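Local coordinates for pyoverdine synthetase F (Pseudomonas aeruginosa PAO1, PDB 6CUL), which is a bacterial alpha/beta protein of unstated function, built around a mixed central beta sheet with helices packed against it, at residues A[23-27]-A[28-32]; A[253-256]-A[257-261]; A[36-39]-A[40-44]; A[247-250]-A[251-254]. All coordinates share one frame; numbering follows the deposited sequence.

Interaction 1: residues A[23-27]-A[28-32]; sequences YVPYK and GEQRY
The ring of Tyr23 presents one face to Tyr32, whose CB sits 4.0 Å from the ring centroid in a CH-pi contact. The ring of Tyr32 turns an edge to the same partner, giving a T-shaped pair with planes 71° apart. Three residues further along the first strand, CD2 of Tyr26 lies 3.2 Å above the guanidinium plane of Arg31, off toward its rim, and Lys27 CD also rests over a face of that group. The Arg31 chain bends at chi2 (66°), which brings CD and NE obliquely against CD2 of the Tyr26 ring; the two planes are tilted by 40°. These strands form a beta hairpin with a two-residue loop, closed by a type I' turn from Tyr26 to Glu29, and alternate residues face opposite sides: Tyr23, Pro25, Gln30 and Tyr32 on one, Val24, Tyr26, Glu29 and Arg31 on the other. Val24 and Arg31 are a hydrogen-bonded pair, with Val24 N to Arg31 O and Arg31 N to Val24 O both at 2.6 Å. Tyr26 and Glu29 repeat the exchange beside the turn. On the Pro25 side, Gln30 CG packs 3.5 Å from Pro25 CA. Lys27 NZ stands 3.6 Å from Arg31 NH2, two like charges at the surface.

Interaction 2: residues A[253-256]-A[257-261]; sequences WNNF and NNSLF
Asn257, first residue of 257-261, lays its amide over Trp253, ND2 standing 3.3 Å above the centre of the indole with the planes only 20° apart. CG lies anti to its own carbonyl carbon (chi1 -59°), a torsion that folds the amide back along the helix. From there ND2 donates to Trp253 O at 3.0 Å, a nearly straight bond in the amide plane that reaches the carbonyl from above its plane, while Asn257 N meets the same oxygen along the C=O axis. Asn258 keeps CB against Asn254 O. Next, Ser259 N (3.1 Å) and Leu260 N (2.6 Å) both donate to Asn255 O, the second, five residues on, marking the wider pi-type turn within helix 248-271; Ser259 CB also touches Asn255 OD1, which is hydrogen-bonded to Thr240 OG1. Leu260 runs side by side with Phe256, CD1 to CD1 at 4.1 Å. Phe261 follows with another five-residue bond, N to Phe256 O. That oxygen also lies 3.1 Å above one face of the Phe261 ring, and the two phenyl rings meet obliquely, Phe256 CD2 being 3.6 Å from Phe261 CZ. Trp253 O and Asn255 O thus each accept two N-H groups, and the Asn257 amide does two jobs at once, its in-plane N-H spent on a carbonyl and its flat side on the indole.

Interaction 3: residues A[36-39]-A[40-44]; sequences VLES and LVEAL
Glu42 sends CG anti to its own carbonyl carbon (chi1 -62°), back toward Glu38, a torsion that sets Glu42 CG 3.1 Å from Glu38 O. Glu38 differs, with CG anti to its backbone nitrogen (chi1 -167°), and both chains then run extended. Their carboxylates come near one another at an oblique 54°, Glu38 OE2 and Glu42 OE1 standing 4.2 Å apart. On the flank of the helix, Val41 CG2 rests 3.3 Å from Leu37 O and makes an apolar contact with Leu37 CG at 4.3 Å. Regular i to i+4 bonds underlie this: Leu40 N to Val36 O, Val41 N to Leu37 O at 2.8 Å, Glu42 N to Glu38 O and Ala43 N to Ser39 O. This is the first part of helix 36-46, with Val36, Ser39 and Leu40 set against helix 248-271 and Leu37 against Tyr8 of strand 6-9. Each acid has a separate partner beyond the helix turn: Glu38 OE1 is hydrogen-bonded to Tyr32 OH, and Glu42 OE2 forms a salt bridge with Lys34 NZ. Two like charges one turn apart would by themselves be unfavourable, and the salt bridge to Lys34 would be expected to ease it.

Interaction 4: residues A[247-250]-A[251-254]; sequences TILE and LRWN
Leu249 and Arg252 supply the one close side-chain meeting between 247-250 and 251-254. They lie side by side, pointing the same way, and Leu249 CD2 covers a face of the guanidinium, 3.2 Å from Arg252 NH2. A bend at chi3 (-33°) turns the arginine's planar end over the methyl group. Arg252 CG also rests 3.6 Å from Ile248 O. Main-chain bonds form the second group. Leu251 N to Thr247 O and Arg252 N to Ile248 O, both 3.1 Å, start the helical pattern; Trp253 N to Leu249 O is weak, and Asn254 N to Glu250 O returns to a normal length. Asn254 CG sits 3.3 Å from that same Glu250 O. The third group is a capping box at the helix N-terminus. Thr247, in the N-cap position, accepts from Glu250 N on its OG1 at 3.2 Å, and Glu250 answers by taking Thr247 N on OE1, a very short bond as modelled. The glutamate chain is bent at chi2 (139°), curling the carboxylate back toward Thr247. The N-H of Glu250, in the first turn, and that of the N-cap residue Thr247 are both given acceptors in this way. Glu250 OE2 reaches outward in a weak bond to Lys27 N of the hairpin 23-32, Arg252 NE has a long, weak ion pair with Asp18, and on another flank Ile248 and Leu251 pack on helix 187-195, so that the start of helix 248-271 is set between the hairpin and that helix.

Overall arrangement
Helix 248-271 is the common element: interactions 4 and 2 are overlapping parts of it, sharing Trp253 and Asn254, with centres 9 Å apart. The hairpin of interaction 1 lies against the same turns, Tyr32 O to Trp253 NE1 being 3.1 Å and Arg31 CG packing on the indole, while Tyr26 CD1 comes 3.3 Å from Glu250 CG. Interaction 3 meets interaction 2 where Val36 touches Phe256, Leu260 and Phe261, and Ser39 touches Phe261, but stays about 8 Å from interaction 4 at the nearest atoms. The bound N-(4-{[(2-amino-4-oxo-1,4-dihydroquinazolin-6-yl)methyl]amino}benzene-1-carbonyl)-D-glutamic acid is about 9 Å from the Val24 side chain and about 10 Å from that of Leu249; its pocket includes Arg68, Lys72, Tyr110 and Arg112.

Interaction 1: residues A[23-27]-A[28-32]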
loop_
_atom_site.group_PDB
_atom_site.type_symbol
_atom_site.label_atom_id
_atom_site.label_comp_id
_atom_site.label_asym_id
_atom_site.label_seq_id
_atom_site.Cartn_x
_atom_site.Cartn_y
_atom_site.Cartn_z
ATOM N N TYR A 23 -5.021 -16.679 -3.958
ATOM C CA TYR A 23 -4.278 -17.240 -5.043
ATOM C C TYR A 23 -4.789 -16.704 -6.327
ATOM O O TYR A 23 -5.938 -16.524 -6.458
ATOM C CB TYR A 23 -4.409 -18.737 -5.107
ATOM C CG TYR A 23 -3.396 -19.484 -4.328
ATOM C CD1 TYR A 23 -2.118 -19.689 -4.810
ATOM C CD2 TYR A 23 -3.728 -19.982 -3.133
ATOM C CE1 TYR A 23 -1.225 -20.364 -4.092
ATOM C CE2 TYR A 23 -2.841 -20.641 -2.414
ATOM C CZ TYR A 23 -1.609 -20.841 -2.885
ATOM O OH TYR A 23 -0.816 -21.551 -2.079
ATOM N N VAL A 24 -3.939 -16.429 -7.263
ATOM C CA VAL A 24 -4.437 -15.922 -8.494
ATOM C C VAL A 24 -3.862 -16.686 -9.642
ATOM O O VAL A 24 -2.774 -17.153 -9.559
ATOM C CB VAL A 24 -4.152 -14.440 -8.694
ATOM C CG1 VAL A 24 -4.890 -13.597 -7.691
ATOM C CG2 VAL A 24 -2.665 -14.191 -8.707
ATOM N N PRO A 25 -4.637 -16.904 -10.671
ATOM C CA PRO A 25 -4.106 -17.564 -11.835
ATOM C C PRO A 25 -3.054 -16.646 -12.512
ATOM O O PRO A 25 -3.284 -15.511 -12.736
ATOM C CB PRO A 25 -5.335 -17.753 -12.690
ATOM C CG PRO A 25 -6.366 -16.865 -12.140
ATOM C CD PRO A 25 -6.090 -16.837 -10.701
ATOM N N TYR A 26 -1.907 -17.219 -12.824
ATOM C CA TYR A 26 -0.748 -16.550 -13.373
ATOM C C TYR A 26 -0.065 -17.500 -14.322
ATOM O O TYR A 26 -0.111 -18.671 -14.085
ATOM C CB TYR A 26 0.191 -16.255 -12.195
ATOM C CG TYR A 26 1.498 -15.681 -12.562
ATOM C CD1 TYR A 26 1.656 -14.329 -12.723
ATOM C CD2 TYR A 26 2.567 -16.474 -12.770
ATOM C CE1 TYR A 26 2.837 -13.805 -13.105
ATOM C CE2 TYR A 26 3.741 -15.953 -13.148
ATOM C CZ TYR A 26 3.858 -14.621 -13.316
ATOM O OH TYR A 26 5.032 -14.135 -13.653
ATOM N N LYS A 27 0.364 -17.030 -15.496
ATOM C CA LYS A 27 1.126 -17.865 -16.413
ATOM C C LYS A 27 0.485 -19.224 -16.747
ATOM O O LYS A 27 1.195 -20.223 -16.916
ATOM C CB LYS A 27 2.382 -18.237 -15.701
ATOM C CG LYS A 27 3.610 -17.558 -16.116
ATOM C CD LYS A 27 4.725 -18.080 -15.225
ATOM C CE LYS A 27 5.477 -19.232 -15.821
ATOM N NZ LYS A 27 6.387 -19.710 -14.772
ATOM N N GLY A 28 -0.813 -19.310 -16.860
ATOM C CA GLY A 28 -1.424 -20.584 -17.060
ATOM C C GLY A 28 -1.645 -21.413 -15.799
ATOM O O GLY A 28 -2.238 -22.438 -15.874
ATOM N N GLU A 29 -1.136 -21.028 -14.646
ATOM C CA GLU A 29 -1.468 -21.728 -13.410
ATOM C C GLU A 29 -1.785 -20.825 -12.267
ATOM O O GLU A 29 -2.579 -20.043 -12.481
ATOM C CB GLU A 29 -0.579 -22.881 -13.060
ATOM C CG GLU A 29 -1.448 -24.121 -13.036
ATOM C CD GLU A 29 -2.839 -23.838 -12.505
ATOM O OE1 GLU A 29 -3.019 -23.813 -11.297
ATOM O OE2 GLU A 29 -3.763 -23.658 -13.284
ATOM N N GLN A 30 -1.196 -20.915 -11.090
ATOM C CA GLN A 30 -1.571 -20.001 -10.009
ATOM C C GLN A 30 -0.451 -19.453 -9.153
ATOM O O GLN A 30 0.583 -20.040 -9.095
ATOM C CB GLN A 30 -2.598 -20.683 -9.152
ATOM C CG GLN A 30 -3.989 -20.240 -9.518
ATOM C CD GLN A 30 -5.000 -20.697 -8.532
ATOM O OE1 GLN A 30 -4.904 -21.786 -7.965
ATOM N NE2 GLN A 30 -5.960 -19.841 -8.276
ATOM N N ARG A 31 -0.653 -18.306 -8.502
ATOM C CA ARG A 31 0.398 -17.750 -7.733
ATOM C C ARG A 31 -0.342 -17.199 -6.513
ATOM O O ARG A 31 -1.409 -16.698 -6.596
ATOM C CB ARG A 31 1.027 -16.593 -8.502
ATOM C CG ARG A 31 2.516 -16.605 -8.739
ATOM C CD ARG A 31 2.924 -17.729 -9.641
ATOM N NE ARG A 31 4.281 -17.742 -10.137
ATOM C CZ ARG A 31 4.721 -18.673 -10.956
ATOM N NH1 ARG A 31 3.922 -19.594 -11.388
ATOM N NH2 ARG A 31 5.954 -18.710 -11.349
ATOM N N TYR A 32 0.268 -17.252 -5.377
ATOM C CA TYR A 32 -0.310 -16.702 -4.178
ATOM C C TYR A 32 -0.063 -15.204 -4.109
ATOM O O TYR A 32 1.034 -14.785 -4.117
ATOM C CB TYR A 32 0.268 -17.411 -2.964
ATOM C CG TYR A 32 -0.114 -16.819 -1.657
ATOM C CD1 TYR A 32 -1.318 -17.104 -1.053
ATOM C CD2 TYR A 32 0.723 -15.987 -1.036
ATOM C CE1 TYR A 32 -1.649 -16.560 0.120
ATOM C CE2 TYR A 32 0.399 -15.444 0.133
ATOM C CZ TYR A 32 -0.783 -15.738 0.714
ATOM O OH TYR A 32 -0.996 -15.118 1.868
#

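Interaction 2: residues A[253-256]-A[257-261]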
loop_
_atom_site.group_PDB
_atom_site.type_symbol
_atom_site.label_atom_id
_atom_site.label_comp_id
_atom_site.label_asym_id
_atom_site.label_seq_id
_atom_site.Cartn_x
_atom_site.Cartn_y
_atom_site.Cartn_z
ATOM N N TRP A 253 1.353 -8.933 -9.417
ATOM C CA TRP A 253 2.181 -9.896 -8.768
ATOM C C TRP A 253 3.638 -9.654 -9.172
ATOM O O TRP A 253 4.399 -9.444 -8.357
ATOM C CB TRP A 253 1.704 -11.313 -9.159
ATOM C CG TRP A 253 2.199 -12.436 -8.325
ATOM C CD1 TRP A 253 1.594 -12.997 -7.279
ATOM C CD2 TRP A 253 3.419 -13.118 -8.481
ATOM N NE1 TRP A 253 2.338 -13.959 -6.775
ATOM C CE2 TRP A 253 3.477 -14.065 -7.499
ATOM C CE3 TRP A 253 4.479 -13.013 -9.371
ATOM C CZ2 TRP A 253 4.562 -14.901 -7.366
ATOM C CZ3 TRP A 253 5.518 -13.803 -9.232
ATOM C CH2 TRP A 253 5.572 -14.750 -8.242
ATOM N N ASN A 254 3.962 -9.560 -10.410
ATOM C CA ASN A 254 5.322 -9.345 -10.728
ATOM C C ASN A 254 5.953 -8.054 -10.174
ATOM O O ASN A 254 7.054 -8.067 -9.741
ATOM C CB ASN A 254 5.462 -9.377 -12.199
ATOM C CG ASN A 254 5.327 -10.746 -12.743
ATOM O OD1 ASN A 254 5.292 -11.686 -12.043
ATOM N ND2 ASN A 254 5.250 -10.835 -14.007
ATOM N N ASN A 255 5.273 -6.944 -10.240
ATOM C CA ASN A 255 5.786 -5.750 -9.650
ATOM C C ASN A 255 5.880 -5.907 -8.127
ATOM O O ASN A 255 6.783 -5.433 -7.556
ATOM C CB ASN A 255 5.024 -4.527 -10.066
ATOM C CG ASN A 255 5.848 -3.292 -9.970
ATOM O OD1 ASN A 255 6.974 -3.270 -10.377
ATOM N ND2 ASN A 255 5.299 -2.280 -9.398
ATOM N N PHE A 256 4.911 -6.550 -7.503
ATOM C CA PHE A 256 4.982 -6.821 -6.096
ATOM C C PHE A 256 6.155 -7.703 -5.854
ATOM O O PHE A 256 6.835 -7.453 -4.947
ATOM C CB PHE A 256 3.859 -7.667 -5.596
ATOM C CG PHE A 256 2.749 -6.946 -4.958
ATOM C CD1 PHE A 256 2.499 -5.655 -5.217
ATOM C CD2 PHE A 256 1.855 -7.644 -4.163
ATOM C CE1 PHE A 256 1.410 -5.046 -4.642
ATOM C CE2 PHE A 256 0.786 -7.050 -3.604
ATOM C CZ PHE A 256 0.567 -5.762 -3.829
ATOM N N ASN A 257 6.351 -8.774 -6.622
ATOM C CA ASN A 257 7.494 -9.652 -6.466
ATOM C C ASN A 257 8.850 -9.186 -7.119
ATOM O O ASN A 257 9.866 -9.449 -6.594
ATOM C CB ASN A 257 7.078 -11.120 -6.720
ATOM C CG ASN A 257 5.938 -11.633 -5.756
ATOM O OD1 ASN A 257 6.168 -12.359 -4.836
ATOM N ND2 ASN A 257 4.768 -11.286 -6.018
ATOM N N ASN A 258 8.834 -8.527 -8.271
ATOM C CA ASN A 258 10.066 -8.031 -8.910
ATOM C C ASN A 258 10.617 -6.713 -8.420
ATOM O O ASN A 258 11.758 -6.532 -8.381
ATOM C CB ASN A 258 9.934 -7.959 -10.426
ATOM C CG ASN A 258 10.600 -9.108 -11.142
ATOM O OD1 ASN A 258 11.050 -10.036 -10.536
ATOM N ND2 ASN A 258 10.661 -9.025 -12.442
ATOM N N SER A 259 9.775 -5.783 -8.100
ATOM C CA SER A 259 10.219 -4.540 -7.631
ATOM C C SER A 259 9.725 -3.978 -6.323
ATOM O O SER A 259 10.385 -3.238 -5.768
ATOM C CB SER A 259 9.929 -3.547 -8.735
ATOM O OG SER A 259 10.610 -2.388 -8.538
ATOM N N LEU A 260 8.498 -4.257 -5.934
ATOM C CA LEU A 260 7.900 -3.714 -4.728
ATOM C C LEU A 260 8.357 -4.210 -3.384
ATOM O O LEU A 260 8.578 -3.446 -2.520
ATOM C CB LEU A 260 6.382 -3.760 -4.828
ATOM C CG LEU A 260 5.623 -2.918 -3.814
ATOM C CD1 LEU A 260 4.503 -2.142 -4.476
ATOM C CD2 LEU A 260 5.128 -3.701 -2.634
ATOM N N PHE A 261 8.453 -5.486 -3.212
ATOM C CA PHE A 261 8.918 -5.957 -1.984
ATOM C C PHE A 261 10.380 -5.478 -1.796
ATOM O O PHE A 261 10.730 -5.013 -0.774
ATOM C CB PHE A 261 8.663 -7.468 -1.829
ATOM C CG PHE A 261 7.221 -7.842 -1.864
ATOM C CD1 PHE A 261 6.267 -6.934 -1.546
ATOM C CD2 PHE A 261 6.833 -9.065 -2.238
ATOM C CE1 PHE A 261 4.973 -7.248 -1.583
ATOM C CE2 PHE A 261 5.529 -9.391 -2.290
ATOM C CZ PHE A 261 4.592 -8.483 -1.943
#

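Interaction 3: residues A[36-39]-A[40-44]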
loop_
_atom_site.group_PDB
_atom_site.type_symbol
_atom_site.label_atom_id
_atom_site.label_comp_id
_atom_site.label_asym_id
_atom_site.label_seq_id
_atom_site.Cartn_x
_atom_site.Cartn_y
_atom_site.Cartn_z
ATOM N N VAL A 36 1.765 -6.955 0.904
ATOM C CA VAL A 36 2.906 -6.155 1.227
ATOM C C VAL A 36 3.323 -6.360 2.670
ATOM O O VAL A 36 4.462 -6.388 2.927
ATOM C CB VAL A 36 2.657 -4.706 0.974
ATOM C CG1 VAL A 36 3.819 -3.889 1.412
ATOM C CG2 VAL A 36 2.410 -4.485 -0.472
ATOM N N LEU A 37 2.384 -6.447 3.590
ATOM C CA LEU A 37 2.672 -6.714 4.963
ATOM C C LEU A 37 3.258 -8.096 5.179
ATOM O O LEU A 37 4.142 -8.250 5.913
ATOM C CB LEU A 37 1.432 -6.506 5.804
ATOM C CG LEU A 37 1.560 -6.562 7.314
ATOM C CD1 LEU A 37 2.358 -5.403 7.790
ATOM C CD2 LEU A 37 0.239 -6.619 8.045
ATOM N N GLU A 38 2.757 -9.087 4.499
ATOM C CA GLU A 38 3.310 -10.419 4.635
ATOM C C GLU A 38 4.758 -10.456 4.191
ATOM O O GLU A 38 5.525 -11.104 4.800
ATOM C CB GLU A 38 2.513 -11.468 3.905
ATOM C CG GLU A 38 2.912 -12.844 4.316
ATOM C CD GLU A 38 1.959 -13.887 3.899
ATOM O OE1 GLU A 38 1.105 -13.600 3.136
ATOM O OE2 GLU A 38 2.049 -15.004 4.339
ATOM N N SER A 39 5.078 -9.760 3.133
ATOM C CA SER A 39 6.411 -9.711 2.731
ATOM C C SER A 39 7.288 -9.032 3.776
ATOM O O SER A 39 8.338 -9.481 3.964
ATOM C CB SER A 39 6.583 -9.087 1.359
ATOM O OG SER A 39 7.683 -9.637 0.793
ATOM N N LEU A 40 6.841 -7.945 4.362
ATOM C CA LEU A 40 7.517 -7.216 5.420
ATOM C C LEU A 40 7.666 -8.017 6.688
ATOM O O LEU A 40 8.625 -7.924 7.325
ATOM C CB LEU A 40 6.842 -5.893 5.679
ATOM C CG LEU A 40 7.446 -4.860 6.547
ATOM C CD1 LEU A 40 8.769 -4.484 6.000
ATOM C CD2 LEU A 40 6.578 -3.650 6.618
ATOM N N VAL A 41 6.667 -8.774 7.021
ATOM C CA VAL A 41 6.751 -9.677 8.150
ATOM C C VAL A 41 7.843 -10.719 7.897
ATOM O O VAL A 41 8.651 -10.909 8.709
ATOM C CB VAL A 41 5.395 -10.296 8.479
ATOM C CG1 VAL A 41 5.533 -11.459 9.413
ATOM C CG2 VAL A 41 4.491 -9.255 9.051
ATOM N N GLU A 42 7.878 -11.314 6.740
ATOM C CA GLU A 42 8.934 -12.207 6.399
ATOM C C GLU A 42 10.315 -11.536 6.408
ATOM O O GLU A 42 11.242 -12.143 6.794
ATOM C CB GLU A 42 8.679 -12.781 5.053
ATOM C CG GLU A 42 7.429 -13.582 5.005
ATOM C CD GLU A 42 7.037 -14.011 3.640
ATOM O OE1 GLU A 42 6.226 -14.874 3.570
ATOM O OE2 GLU A 42 7.552 -13.501 2.698
ATOM N N ALA A 43 10.395 -10.301 5.947
ATOM C CA ALA A 43 11.598 -9.556 5.970
ATOM C C ALA A 43 12.057 -9.286 7.362
ATOM O O ALA A 43 13.174 -9.518 7.655
ATOM C CB ALA A 43 11.421 -8.245 5.256
ATOM N N LEU A 44 11.194 -8.811 8.221
ATOM C CA LEU A 44 11.558 -8.611 9.583
ATOM C C LEU A 44 11.937 -9.947 10.235
ATOM O O LEU A 44 12.744 -9.949 11.090
ATOM C CB LEU A 44 10.487 -7.893 10.379
ATOM C CG LEU A 44 10.062 -6.480 10.068
ATOM C CD1 LEU A 44 8.958 -5.991 10.930
ATOM C CD2 LEU A 44 11.158 -5.448 9.959
#

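Interaction 4: residues A[247-250]-A[251-254]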
loop_
_atom_site.group_PDB
_atom_site.type_symbol
_atom_site.label_atom_id
_atom_site.label_comp_id
_atom_site.label_asym_id
_atom_site.label_seq_id
_atom_site.Cartn_x
_atom_site.Cartn_y
_atom_site.Cartn_z
ATOM N N THR A 247 -1.670 -10.029 -18.193
ATOM C CA THR A 247 -2.900 -9.598 -17.541
ATOM C C THR A 247 -2.549 -8.698 -16.370
ATOM O O THR A 247 -1.433 -8.594 -16.008
ATOM C CB THR A 247 -3.727 -10.736 -16.968
ATOM O OG1 THR A 247 -3.129 -11.269 -15.812
ATOM C CG2 THR A 247 -3.797 -11.772 -17.872
ATOM N N ILE A 248 -3.537 -8.038 -15.813
ATOM C CA ILE A 248 -3.388 -7.197 -14.654
ATOM C C ILE A 248 -3.000 -7.983 -13.407
ATOM O O ILE A 248 -2.129 -7.565 -12.713
ATOM C CB ILE A 248 -4.571 -6.235 -14.478
ATOM C CG1 ILE A 248 -4.171 -5.069 -13.615
ATOM C CG2 ILE A 248 -5.807 -6.946 -13.969
ATOM C CD1 ILE A 248 -3.266 -4.145 -14.320
ATOM N N LEU A 249 -3.582 -9.145 -13.197
ATOM C CA LEU A 249 -3.186 -9.972 -12.076
ATOM C C LEU A 249 -1.736 -10.356 -12.167
ATOM O O LEU A 249 -1.155 -10.500 -11.179
ATOM C CB LEU A 249 -4.031 -11.214 -11.977
ATOM C CG LEU A 249 -5.416 -10.891 -11.558
ATOM C CD1 LEU A 249 -6.284 -12.089 -11.648
ATOM C CD2 LEU A 249 -5.418 -10.303 -10.203
ATOM N N GLU A 250 -1.223 -10.658 -13.354
ATOM C CA GLU A 250 0.183 -10.941 -13.565
ATOM C C GLU A 250 1.103 -9.739 -13.333
ATOM O O GLU A 250 2.120 -9.870 -12.794
ATOM C CB GLU A 250 0.430 -11.501 -14.938
ATOM C CG GLU A 250 -0.053 -12.897 -15.156
ATOM C CD GLU A 250 -0.702 -13.093 -16.483
ATOM O OE1 GLU A 250 -0.843 -12.151 -17.175
ATOM O OE2 GLU A 250 -1.083 -14.179 -16.795
ATOM N N LEU A 251 0.738 -8.583 -13.807
ATOM C CA LEU A 251 1.539 -7.402 -13.581
ATOM C C LEU A 251 1.656 -7.002 -12.104
ATOM O O LEU A 251 2.707 -6.731 -11.670
ATOM C CB LEU A 251 1.048 -6.235 -14.417
ATOM C CG LEU A 251 1.884 -4.971 -14.410
ATOM C CD1 LEU A 251 3.350 -5.275 -14.415
ATOM C CD2 LEU A 251 1.565 -4.135 -15.597
ATOM N N ARG A 252 0.571 -7.053 -11.364
ATOM C CA ARG A 252 0.591 -6.734 -9.966
ATOM C C ARG A 252 1.489 -7.645 -9.204
ATOM O O ARG A 252 2.245 -7.189 -8.468
ATOM C CB ARG A 252 -0.802 -6.854 -9.339
ATOM C CG ARG A 252 -1.776 -5.751 -9.664
ATOM C CD ARG A 252 -2.986 -5.626 -8.725
ATOM N NE ARG A 252 -3.505 -6.810 -8.161
ATOM C CZ ARG A 252 -4.727 -7.218 -8.320
ATOM N NH1 ARG A 252 -5.576 -6.549 -9.001
ATOM N NH2 ARG A 252 -5.087 -8.307 -7.747
ATOM N N TRP A 253 1.353 -8.933 -9.417
ATOM C CA TRP A 253 2.181 -9.896 -8.768
ATOM C C TRP A 253 3.638 -9.654 -9.172
ATOM O O TRP A 253 4.399 -9.444 -8.357
ATOM C CB TRP A 253 1.704 -11.313 -9.159
ATOM C CG TRP A 253 2.199 -12.436 -8.325
ATOM C CD1 TRP A 253 1.594 -12.997 -7.279
ATOM C CD2 TRP A 253 3.419 -13.118 -8.481
ATOM N NE1 TRP A 253 2.338 -13.959 -6.775
ATOM C CE2 TRP A 253 3.477 -14.065 -7.499
ATOM C CE3 TRP A 253 4.479 -13.013 -9.371
ATOM C CZ2 TRP A 253 4.562 -14.901 -7.366
ATOM C CZ3 TRP A 253 5.518 -13.803 -9.232
ATOM C CH2 TRP A 253 5.572 -14.750 -8.242
ATOM N N ASN A 254 3.962 -9.560 -10.410
ATOM C CA ASN A 254 5.322 -9.345 -10.728
ATOM C C ASN A 254 5.953 -8.054 -10.174
ATOM O O ASN A 254 7.054 -8.067 -9.741
ATOM C CB ASN A 254 5.462 -9.377 -12.199
ATOM C CG ASN A 254 5.327 -10.746 -12.743
ATOM O OD1 ASN A 254 5.292 -11.686 -12.043
ATOM N ND2 ASN A 254 5.250 -10.835 -14.007
#